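Local coordinates for protein cytochrome c2 iso-2 (Rhodospirillum centenum, PDB 1JDL) that carries electrons through a covalently bound heme c, serving as the electron donor to oxidised bacteriochlorophyll in the photosynthesis of purple non-sulfur bacteria, at residues I37-A41 / G42-G46; F100-D104 / E105-K109. One frame throughout, in Å; residues are numbered along the deposited sequence.

How the interactions relate
Both contacts are local, each within one continuous run of chain, and both touch the same heme, with centres about 21 Å apart on opposite sides of the centre of the chain. Interaction 1 (37-41 with 42-46) is partly buried in the loop between helices 5-11 and 51-58; its chemistry is polar, with an arginine, a backbone N-H and a water all directed at one heme propionate. Interaction 2 (100-104 with 105-109) lies nearer the surface, where the chain that follows the axial ligand Met-98 enters helix 105-115. There the heme meets only hydrocarbon, from Phe-100 and Leu-102, and the polar bonds go chiefly to capping the helix start and to residues beyond it.

Interaction 1 (I37-A41 / G42-G46); sequences IDRQA and GTAPG. With HEM (protoporphyrin IX containing Fe), chain B.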
ATOM      1  N   ILE A  37       4.243   4.322   6.076  1.00 22.98           N
ATOM      2  CA  ILE A  37       3.198   4.721   7.018  1.00 24.17           C
ATOM      3  C   ILE A  37       2.966   6.231   7.016  1.00 25.67           C
ATOM      4  O   ILE A  37       3.889   7.027   7.237  1.00 25.97           O
ATOM      5  CB  ILE A  37       3.529   4.267   8.454  1.00 25.69           C
ATOM      6  CG1 ILE A  37       3.818   2.765   8.475  1.00 25.53           C
ATOM      7  CG2 ILE A  37       2.364   4.600   9.382  1.00 25.98           C
ATOM      8  CD1 ILE A  37       2.643   1.892   8.078  1.00 26.40           C
ATOM      9  N   ASP A  38       1.718   6.611   6.758  1.00 25.75           N
ATOM     10  CA  ASP A  38       1.293   8.007   6.699  1.00 26.66           C
ATOM     11  C   ASP A  38       1.828   8.740   5.466  1.00 25.10           C
ATOM     12  O   ASP A  38       1.675   9.955   5.340  1.00 26.18           O
ATOM     13  CB  ASP A  38       1.717   8.753   7.966  1.00 32.23           C
ATOM     14  CG  ASP A  38       1.127  10.144   8.041  1.00 37.59           C
ATOM     15  OD1 ASP A  38      -0.117  10.265   8.030  1.00 39.46           O
ATOM     16  OD2 ASP A  38       1.907  11.116   8.108  1.00 41.74           O
ATOM     17  N   ARG A  39       2.453   7.997   4.559  1.00 23.15           N
ATOM     18  CA  ARG A  39       2.999   8.573   3.330  1.00 22.13           C
ATOM     19  C   ARG A  39       1.867   8.739   2.317  1.00 21.64           C
ATOM     20  O   ARG A  39       0.988   7.880   2.223  1.00 19.26           O
ATOM     21  CB  ARG A  39       4.078   7.644   2.750  1.00 22.52           C
ATOM     22  CG  ARG A  39       4.837   8.204   1.543  1.00 23.03           C
ATOM     23  CD  ARG A  39       6.008   7.298   1.141  1.00 22.21           C
ATOM     24  NE  ARG A  39       5.600   6.131   0.356  1.00 22.39           N
ATOM     25  CZ  ARG A  39       6.353   5.045   0.186  1.00 24.72           C
ATOM     26  NH1 ARG A  39       7.550   4.976   0.754  1.00 25.23           N
ATOM     27  NH2 ARG A  39       5.921   4.033  -0.555  1.00 22.75           N
ATOM     28  N   GLN A  40       1.872   9.842   1.572  1.00 18.98           N
ATOM     29  CA  GLN A  40       0.837  10.058   0.560  1.00 19.29           C
ATOM     30  C   GLN A  40       0.987   8.963  -0.493  1.00 17.36           C
ATOM     31  O   GLN A  40       2.103   8.650  -0.911  1.00 18.38           O
ATOM     32  CB  GLN A  40       1.001  11.423  -0.108  1.00 19.03           C
ATOM     33  CG  GLN A  40      -0.047  11.708  -1.184  1.00 20.95           C
ATOM     34  CD  GLN A  40       0.195  13.024  -1.898  1.00 23.42           C
ATOM     35  OE1 GLN A  40       0.378  14.057  -1.262  1.00 26.93           O
ATOM     36  NE2 GLN A  40       0.188  12.991  -3.226  1.00 27.14           N
ATOM     37  N   ALA A  41      -0.128   8.378  -0.921  1.00 15.86           N
ATOM     38  CA  ALA A  41      -0.070   7.318  -1.922  1.00 15.00           C
ATOM     39  C   ALA A  41       0.521   7.841  -3.227  1.00 15.71           C
ATOM     40  O   ALA A  41       0.274   8.982  -3.615  1.00 16.93           O
ATOM     41  CB  ALA A  41      -1.476   6.745  -2.174  1.00 15.77           C
ATOM     42  N   GLY A  42       1.321   7.005  -3.885  1.00 14.69           N
ATOM     43  CA  GLY A  42       1.914   7.371  -5.161  1.00 16.49           C
ATOM     44  C   GLY A  42       3.003   8.426  -5.164  1.00 18.29           C
ATOM     45  O   GLY A  42       3.118   9.188  -6.128  1.00 19.49           O
ATOM     46  N   THR A  43       3.819   8.468  -4.116  1.00 18.40           N
ATOM     47  CA  THR A  43       4.884   9.466  -4.048  1.00 19.44           C
ATOM     48  C   THR A  43       6.278   8.913  -3.786  1.00 20.47           C
ATOM     49  O   THR A  43       7.214   9.687  -3.571  1.00 22.32           O
ATOM     50  CB  THR A  43       4.597  10.529  -2.974  1.00 19.31           C
ATOM     51  OG1 THR A  43       4.503   9.900  -1.690  1.00 20.84           O
ATOM     52  CG2 THR A  43       3.303  11.267  -3.284  1.00 20.11           C
ATOM     53  N   ALA A  44       6.427   7.592  -3.786  1.00 19.66           N
ATOM     54  CA  ALA A  44       7.747   7.008  -3.561  1.00 20.08           C
ATOM     55  C   ALA A  44       8.651   7.486  -4.694  1.00 20.30           C
ATOM     56  O   ALA A  44       8.305   7.377  -5.867  1.00 19.14           O
ATOM     57  CB  ALA A  44       7.668   5.484  -3.551  1.00 21.51           C
ATOM     58  N   PRO A  45       9.828   8.029  -4.353  1.00 21.73           N
ATOM     59  CA  PRO A  45      10.778   8.527  -5.349  1.00 22.68           C
ATOM     60  C   PRO A  45      11.126   7.529  -6.453  1.00 21.67           C
ATOM     61  O   PRO A  45      11.351   6.348  -6.190  1.00 23.26           O
ATOM     62  CB  PRO A  45      12.000   8.886  -4.506  1.00 23.80           C
ATOM     63  CG  PRO A  45      11.398   9.270  -3.194  1.00 25.37           C
ATOM     64  CD  PRO A  45      10.355   8.211  -2.989  1.00 22.97           C
ATOM     65  N   GLY A  46      11.152   8.023  -7.687  1.00 21.51           N
ATOM     66  CA  GLY A  46      11.518   7.206  -8.831  1.00 21.83           C
ATOM     67  C   GLY A  46      10.618   6.072  -9.289  1.00 22.35           C
ATOM     68  O   GLY A  46      10.939   5.397 -10.264  1.00 23.80           O
TER
HETATM   69  CHA HEM B 500       1.761  -0.831  -4.322  1.00 13.26           C
HETATM   70  CHB HEM B 500       1.660  -3.034  -0.032  1.00 14.12           C
HETATM   71  CHC HEM B 500       2.480  -7.268  -2.214  1.00 16.13           C
HETATM   72  CHD HEM B 500       3.115  -4.983  -6.378  1.00 14.64           C
HETATM   73  C1A HEM B 500       1.602  -1.073  -2.956  1.00 14.19           C
HETATM   74  C2A HEM B 500       1.194  -0.077  -1.993  1.00 12.43           C
HETATM   75  C3A HEM B 500       1.164  -0.713  -0.791  1.00 12.16           C
HETATM   76  C4A HEM B 500       1.564  -2.081  -1.023  1.00 14.75           C
HETATM   77  CMA HEM B 500       0.736  -0.129   0.547  1.00 14.35           C
HETATM   78  CAA HEM B 500       1.011   1.419  -2.282  1.00 13.84           C
HETATM   79  CBA HEM B 500       2.371   2.086  -2.086  1.00 13.78           C
HETATM   80  CGA HEM B 500       2.403   3.571  -2.458  1.00 15.40           C
HETATM   81  O1A HEM B 500       1.347   4.153  -2.773  1.00 15.99           O
HETATM   82  O2A HEM B 500       3.503   4.161  -2.425  1.00 16.85           O
HETATM   83  C1B HEM B 500       1.906  -4.380  -0.264  1.00 14.31           C
HETATM   84  C2B HEM B 500       1.941  -5.395   0.760  1.00 15.13           C
HETATM   85  C3B HEM B 500       1.942  -6.589   0.095  1.00 17.47           C
HETATM   86  C4B HEM B 500       2.172  -6.301  -1.269  1.00 14.93           C
HETATM   87  CMB HEM B 500       1.995  -5.126   2.258  1.00 15.67           C
HETATM   88  CAB HEM B 500       1.503  -7.866   0.502  1.00 22.68           C
HETATM   89  CBB HEM B 500       0.860  -8.268   1.818  1.00 19.03           C
HETATM   90  C1C HEM B 500       2.676  -7.023  -3.542  1.00 15.27           C
HETATM   91  C2C HEM B 500       2.993  -8.031  -4.532  1.00 16.79           C
HETATM   92  C3C HEM B 500       2.999  -7.392  -5.714  1.00 17.82           C
HETATM   93  C4C HEM B 500       2.942  -5.974  -5.424  1.00 16.12           C
HETATM   94  CMC HEM B 500       3.281  -9.510  -4.266  1.00 17.67           C
HETATM   95  CAC HEM B 500       2.882  -7.914  -7.021  1.00 24.84           C
HETATM   96  CBC HEM B 500       2.916  -9.358  -7.510  1.00 23.76           C
HETATM   97  C1D HEM B 500       2.881  -3.642  -6.173  1.00 13.52           C
HETATM   98  C2D HEM B 500       2.902  -2.652  -7.225  1.00 13.61           C
HETATM   99  C3D HEM B 500       2.445  -1.487  -6.675  1.00 14.72           C
HETATM  100  C4D HEM B 500       2.169  -1.785  -5.266  1.00 13.24           C
HETATM  101  CMD HEM B 500       3.287  -2.871  -8.691  1.00 13.82           C
HETATM  102  CAD HEM B 500       2.167  -0.178  -7.420  1.00 14.05           C
HETATM  103  CBD HEM B 500       0.695  -0.217  -7.846  1.00 16.17           C
HETATM  104  CGD HEM B 500       0.279   0.946  -8.723  1.00 15.36           C
HETATM  105  O1D HEM B 500      -0.897   0.963  -9.146  1.00 15.41           O
HETATM  106  O2D HEM B 500       1.109   1.843  -8.992  1.00 16.86           O
HETATM  107  NA  HEM B 500       1.809  -2.305  -2.360  1.00 13.73           N
HETATM  108  NB  HEM B 500       2.060  -4.935  -1.517  1.00 14.47           N
HETATM  109  NC  HEM B 500       2.625  -5.759  -4.102  1.00 14.32           N
HETATM  110  ND  HEM B 500       2.441  -3.115  -4.970  1.00 13.70           N
HETATM  111 FE   HEM B 500       2.196  -4.045  -3.241  1.00 14.03          FE
HETATM  112  O   HOH W   1       3.712   6.592  -1.616  1.00 22.60           O
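In the heme pocket of this cytochrome c, the loop between helices 5-11 and 51-58 brings Arg-39 and Gln-40 against Thr-43 and Ala-44. From the Arg-39 guanidinium, NH2 donates to HEM O2A at 3.1 Å; the N-H...O angle of 163° is nearly straight, and the oxygen lies at the guanidinium edge, in its plane. The Ala-44 methyl CB sits 3.8 Å above one face of that group, displaced toward its rim, while NH2 also bonds to the carbonyl of Ala-32. A bend at chi3 (80°) turns the guanidinium out of the line of the otherwise extended chain. The other propionate oxygen, HEM O1A, accepts from the backbone N of Gly-42 at 3.1 Å.

Water 1 ties the loop together: it accepts from Arg-39 NE (2.8 Å) and from Thr-43 N, and donates to Gln-40 O and to HEM O2A (2.6 Å). Gln-40 O is thus gripped twice, because Thr-43 OG1 also donates to it at 2.8 Å, tilted 26° from the carbonyl plane. Crossing at about a right angle, the Gln-40 side chain lays CB through NE2 against Thr-43 CG2, the nearest approach being 3.6 Å from NE2.

An alanine in place of Arg-39 removes the charged donor to O2A and the NE-H held by water 1, and would probably leave the propionate's charge poorly balanced and the water less firmly placed. Arginine, backbone amide and ordered water converging on one carboxylate are consistent with the arginine-bound heme propionate of class I cytochromes c.

Interaction 2 (F100-D104 / E105-K109); sequences FKLPD and EQERK. With HEM (protoporphyrin IX containing Fe), chain B.
Asp-104 is the N-cap of helix 105-115, and the residues just before it bring the chain in from the heme, so that Leu-102 packs against Glu-107 and Arg-108 of the first turn. The Leu-102 side chain starts at CB, 4.2 Å from HEM CBB, and CG keeps a like separation. At the tip, CD1 lies closest to HEM CBB, at 3.4 Å, though it also nears Arg-108 CG; CD2 meets Glu-107 CB at 3.5 Å and Arg-108 CG at 3.6 Å. Val-11 of helix 5-11 touches both Leu-102 and Glu-107. Nearby, the Phe-100 ring has HEM CMC over one face.

The cap itself is made by Asp-104 OD1, whose anti lone pair receives Glu-107 N at 2.9 Å with an N-H...O angle of 164°. With CG anti to the backbone N (chi1 -171°), OD1 is put beside the N-H groups of the first turn. Water 2 joins Asp-104 N to Glu-107 OE1, while Glu-107 OE2 forms a salt bridge with Lys-14.

Asp-104 O takes the first i to i+4 helix bond, from Arg-108 N. Bent at chi3 (-76°), the arginine folds back over the entering chain; its NH1 reaches Ile-69 O, and NH2 makes a weak bond of 3.0 Å to Pro-103 O.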
ATOM      1  N   PHE A 100      -2.235  -8.503  -6.405  1.00 22.45           N
ATOM      2  CA  PHE A 100      -2.033  -9.385  -5.267  1.00 21.50           C
ATOM      3  C   PHE A 100      -3.017  -8.963  -4.187  1.00 22.15           C
ATOM      4  O   PHE A 100      -3.285  -7.770  -4.014  1.00 23.19           O
ATOM      5  CB  PHE A 100      -0.589  -9.276  -4.746  1.00 21.67           C
ATOM      6  CG  PHE A 100      -0.285 -10.201  -3.599  1.00 23.22           C
ATOM      7  CD1 PHE A 100      -0.481  -9.792  -2.283  1.00 25.02           C
ATOM      8  CD2 PHE A 100       0.174 -11.494  -3.838  1.00 24.52           C
ATOM      9  CE1 PHE A 100      -0.225 -10.654  -1.220  1.00 26.60           C
ATOM     10  CE2 PHE A 100       0.433 -12.368  -2.781  1.00 26.03           C
ATOM     11  CZ  PHE A 100       0.232 -11.944  -1.468  1.00 26.57           C
ATOM     12  N   LYS A 101      -3.571  -9.943  -3.483  1.00 22.06           N
ATOM     13  CA  LYS A 101      -4.522  -9.682  -2.410  1.00 22.72           C
ATOM     14  C   LYS A 101      -4.120 -10.467  -1.168  1.00 22.70           C
ATOM     15  O   LYS A 101      -3.564 -11.563  -1.266  1.00 22.68           O
ATOM     16  CB  LYS A 101      -5.935 -10.117  -2.814  1.00 24.45           C
ATOM     17  CG  LYS A 101      -6.512  -9.441  -4.047  1.00 27.09           C
ATOM     18  CD  LYS A 101      -7.898 -10.006  -4.345  1.00 29.57           C
ATOM     19  CE  LYS A 101      -8.514  -9.380  -5.585  1.00 32.71           C
ATOM     20  NZ  LYS A 101      -9.838  -9.991  -5.906  1.00 37.16           N
ATOM     21  N   LEU A 102      -4.411  -9.899  -0.004  1.00 22.20           N
ATOM     22  CA  LEU A 102      -4.125 -10.539   1.272  1.00 22.48           C
ATOM     23  C   LEU A 102      -5.440 -10.421   2.042  1.00 23.71           C
ATOM     24  O   LEU A 102      -5.662  -9.456   2.768  1.00 23.23           O
ATOM     25  CB  LEU A 102      -3.009  -9.789   2.013  1.00 22.86           C
ATOM     26  CG  LEU A 102      -2.392 -10.455   3.249  1.00 23.74           C
ATOM     27  CD1 LEU A 102      -1.465  -9.466   3.943  1.00 24.02           C
ATOM     28  CD2 LEU A 102      -3.475 -10.904   4.216  1.00 28.07           C
ATOM     29  N   PRO A 103      -6.336 -11.404   1.882  1.00 25.70           N
ATOM     30  CA  PRO A 103      -7.637 -11.397   2.558  1.00 27.51           C
ATOM     31  C   PRO A 103      -7.672 -11.584   4.077  1.00 27.55           C
ATOM     32  O   PRO A 103      -8.457 -10.924   4.762  1.00 29.29           O
ATOM     33  CB  PRO A 103      -8.402 -12.498   1.828  1.00 27.47           C
ATOM     34  CG  PRO A 103      -7.319 -13.473   1.491  1.00 28.77           C
ATOM     35  CD  PRO A 103      -6.228 -12.563   0.977  1.00 27.17           C
ATOM     36  N   ASP A 104      -6.834 -12.470   4.604  1.00 27.01           N
ATOM     37  CA  ASP A 104      -6.836 -12.749   6.041  1.00 28.64           C
ATOM     38  C   ASP A 104      -6.591 -11.528   6.924  1.00 28.70           C
ATOM     39  O   ASP A 104      -5.565 -10.861   6.817  1.00 27.07           O
ATOM     40  CB  ASP A 104      -5.819 -13.847   6.363  1.00 30.50           C
ATOM     41  CG  ASP A 104      -5.927 -14.338   7.795  1.00 33.70           C
ATOM     42  OD1 ASP A 104      -5.352 -13.696   8.698  1.00 35.71           O
ATOM     43  OD2 ASP A 104      -6.602 -15.364   8.019  1.00 36.93           O
ATOM     44  N   GLU A 105      -7.549 -11.253   7.808  1.00 29.32           N
ATOM     45  CA  GLU A 105      -7.473 -10.110   8.713  1.00 30.70           C
ATOM     46  C   GLU A 105      -6.254 -10.117   9.630  1.00 29.98           C
ATOM     47  O   GLU A 105      -5.606  -9.083   9.813  1.00 29.27           O
ATOM     48  CB  GLU A 105      -8.747 -10.028   9.560  1.00 33.14           C
ATOM     49  CG  GLU A 105      -8.810  -8.795  10.446  1.00 37.44           C
ATOM     50  CD  GLU A 105     -10.131  -8.664  11.174  1.00 39.85           C
ATOM     51  OE1 GLU A 105     -10.445  -9.538  12.010  1.00 41.61           O
ATOM     52  OE2 GLU A 105     -10.857  -7.684  10.906  1.00 41.85           O
ATOM     53  N   GLN A 106      -5.943 -11.272  10.209  1.00 29.29           N
ATOM     54  CA  GLN A 106      -4.800 -11.373  11.107  1.00 30.33           C
ATOM     55  C   GLN A 106      -3.497 -11.089  10.365  1.00 27.73           C
ATOM     56  O   GLN A 106      -2.660 -10.326  10.843  1.00 27.25           O
ATOM     57  CB  GLN A 106      -4.736 -12.762  11.748  1.00 32.45           C
ATOM     58  CG  GLN A 106      -3.661 -12.894  12.819  1.00 37.12           C
ATOM     59  CD  GLN A 106      -3.825 -11.881  13.937  1.00 39.71           C
ATOM     60  OE1 GLN A 106      -4.892 -11.777  14.545  1.00 41.50           O
ATOM     61  NE2 GLN A 106      -2.766 -11.129  14.217  1.00 41.48           N
ATOM     62  N   GLU A 107      -3.324 -11.706   9.201  1.00 25.30           N
ATOM     63  CA  GLU A 107      -2.113 -11.484   8.420  1.00 24.33           C
ATOM     64  C   GLU A 107      -1.961 -10.010   8.082  1.00 21.87           C
ATOM     65  O   GLU A 107      -0.852  -9.471   8.112  1.00 22.83           O
ATOM     66  CB  GLU A 107      -2.139 -12.301   7.132  1.00 23.49           C
ATOM     67  CG  GLU A 107      -1.927 -13.785   7.344  1.00 29.09           C
ATOM     68  CD  GLU A 107      -1.697 -14.516   6.039  1.00 31.60           C
ATOM     69  OE1 GLU A 107      -2.645 -14.614   5.234  1.00 35.85           O
ATOM     70  OE2 GLU A 107      -0.562 -14.981   5.814  1.00 36.23           O
ATOM     71  N   ARG A 108      -3.075  -9.361   7.760  1.00 21.10           N
ATOM     72  CA  ARG A 108      -3.044  -7.942   7.434  1.00 21.92           C
ATOM     73  C   ARG A 108      -2.597  -7.138   8.645  1.00 22.16           C
ATOM     74  O   ARG A 108      -1.743  -6.262   8.530  1.00 23.05           O
ATOM     75  CB  ARG A 108      -4.422  -7.463   6.970  1.00 21.06           C
ATOM     76  CG  ARG A 108      -4.718  -7.759   5.509  1.00 22.11           C
ATOM     77  CD  ARG A 108      -6.094  -7.250   5.129  1.00 24.52           C
ATOM     78  NE  ARG A 108      -7.158  -8.114   5.631  1.00 26.27           N
ATOM     79  CZ  ARG A 108      -8.376  -7.690   5.954  1.00 28.37           C
ATOM     80  NH1 ARG A 108      -8.687  -6.407   5.838  1.00 28.49           N
ATOM     81  NH2 ARG A 108      -9.290  -8.552   6.385  1.00 28.97           N
ATOM     82  N   LYS A 109      -3.171  -7.432   9.810  1.00 22.72           N
ATOM     83  CA  LYS A 109      -2.795  -6.715  11.026  1.00 23.35           C
ATOM     84  C   LYS A 109      -1.310  -6.894  11.327  1.00 22.00           C
ATOM     85  O   LYS A 109      -0.618  -5.937  11.680  1.00 22.62           O
ATOM     86  CB  LYS A 109      -3.600  -7.218  12.230  1.00 24.69           C
ATOM     87  CG  LYS A 109      -5.083  -6.916  12.187  1.00 29.81           C
ATOM     88  CD  LYS A 109      -5.738  -7.363  13.486  1.00 32.90           C
ATOM     89  CE  LYS A 109      -7.227  -7.072  13.498  1.00 36.44           C
ATOM     90  NZ  LYS A 109      -7.837  -7.480  14.794  1.00 38.80           N
TER
HETATM   91  CHA HEM B 500       1.761  -0.831  -4.322  1.00 13.26           C
HETATM   92  CHB HEM B 500       1.660  -3.034  -0.032  1.00 14.12           C
HETATM   93  CHC HEM B 500       2.480  -7.268  -2.214  1.00 16.13           C
HETATM   94  CHD HEM B 500       3.115  -4.983  -6.378  1.00 14.64           C
HETATM   95  C1A HEM B 500       1.602  -1.073  -2.956  1.00 14.19           C
HETATM   96  C2A HEM B 500       1.194  -0.077  -1.993  1.00 12.43           C
HETATM   97  C3A HEM B 500       1.164  -0.713  -0.791  1.00 12.16           C
HETATM   98  C4A HEM B 500       1.564  -2.081  -1.023  1.00 14.75           C
HETATM   99  CMA HEM B 500       0.736  -0.129   0.547  1.00 14.35           C
HETATM  100  CAA HEM B 500       1.011   1.419  -2.282  1.00 13.84           C
HETATM  101  CBA HEM B 500       2.371   2.086  -2.086  1.00 13.78           C
HETATM  102  CGA HEM B 500       2.403   3.571  -2.458  1.00 15.40           C
HETATM  103  O1A HEM B 500       1.347   4.153  -2.773  1.00 15.99           O
HETATM  104  O2A HEM B 500       3.503   4.161  -2.425  1.00 16.85           O
HETATM  105  C1B HEM B 500       1.906  -4.380  -0.264  1.00 14.31           C
HETATM  106  C2B HEM B 500       1.941  -5.395   0.760  1.00 15.13           C
HETATM  107  C3B HEM B 500       1.942  -6.589   0.095  1.00 17.47           C
HETATM  108  C4B HEM B 500       2.172  -6.301  -1.269  1.00 14.93           C
HETATM  109  CMB HEM B 500       1.995  -5.126   2.258  1.00 15.67           C
HETATM  110  CAB HEM B 500       1.503  -7.866   0.502  1.00 22.68           C
HETATM  111  CBB HEM B 500       0.860  -8.268   1.818  1.00 19.03           C
HETATM  112  C1C HEM B 500       2.676  -7.023  -3.542  1.00 15.27           C
HETATM  113  C2C HEM B 500       2.993  -8.031  -4.532  1.00 16.79           C
HETATM  114  C3C HEM B 500       2.999  -7.392  -5.714  1.00 17.82           C
HETATM  115  C4C HEM B 500       2.942  -5.974  -5.424  1.00 16.12           C
HETATM  116  CMC HEM B 500       3.281  -9.510  -4.266  1.00 17.67           C
HETATM  117  CAC HEM B 500       2.882  -7.914  -7.021  1.00 24.84           C
HETATM  118  CBC HEM B 500       2.916  -9.358  -7.510  1.00 23.76           C
HETATM  119  C1D HEM B 500       2.881  -3.642  -6.173  1.00 13.52           C
HETATM  120  C2D HEM B 500       2.902  -2.652  -7.225  1.00 13.61           C
HETATM  121  C3D HEM B 500       2.445  -1.487  -6.675  1.00 14.72           C
HETATM  122  C4D HEM B 500       2.169  -1.785  -5.266  1.00 13.24           C
HETATM  123  CMD HEM B 500       3.287  -2.871  -8.691  1.00 13.82           C
HETATM  124  CAD HEM B 500       2.167  -0.178  -7.420  1.00 14.05           C
HETATM  125  CBD HEM B 500       0.695  -0.217  -7.846  1.00 16.17           C
HETATM  126  CGD HEM B 500       0.279   0.946  -8.723  1.00 15.36           C
HETATM  127  O1D HEM B 500      -0.897   0.963  -9.146  1.00 15.41           O
HETATM  128  O2D HEM B 500       1.109   1.843  -8.992  1.00 16.86           O
HETATM  129  NA  HEM B 500       1.809  -2.305  -2.360  1.00 13.73           N
HETATM  130  NB  HEM B 500       2.060  -4.935  -1.517  1.00 14.47           N
HETATM  131  NC  HEM B 500       2.625  -5.759  -4.102  1.00 14.32           N
HETATM  132  ND  HEM B 500       2.441  -3.115  -4.970  1.00 13.70           N
HETATM  133 FE   HEM B 500       2.196  -4.045  -3.241  1.00 14.03          FE
HETATM  134  O   HOH W   2      -4.512 -14.024   3.433  1.00 33.67           O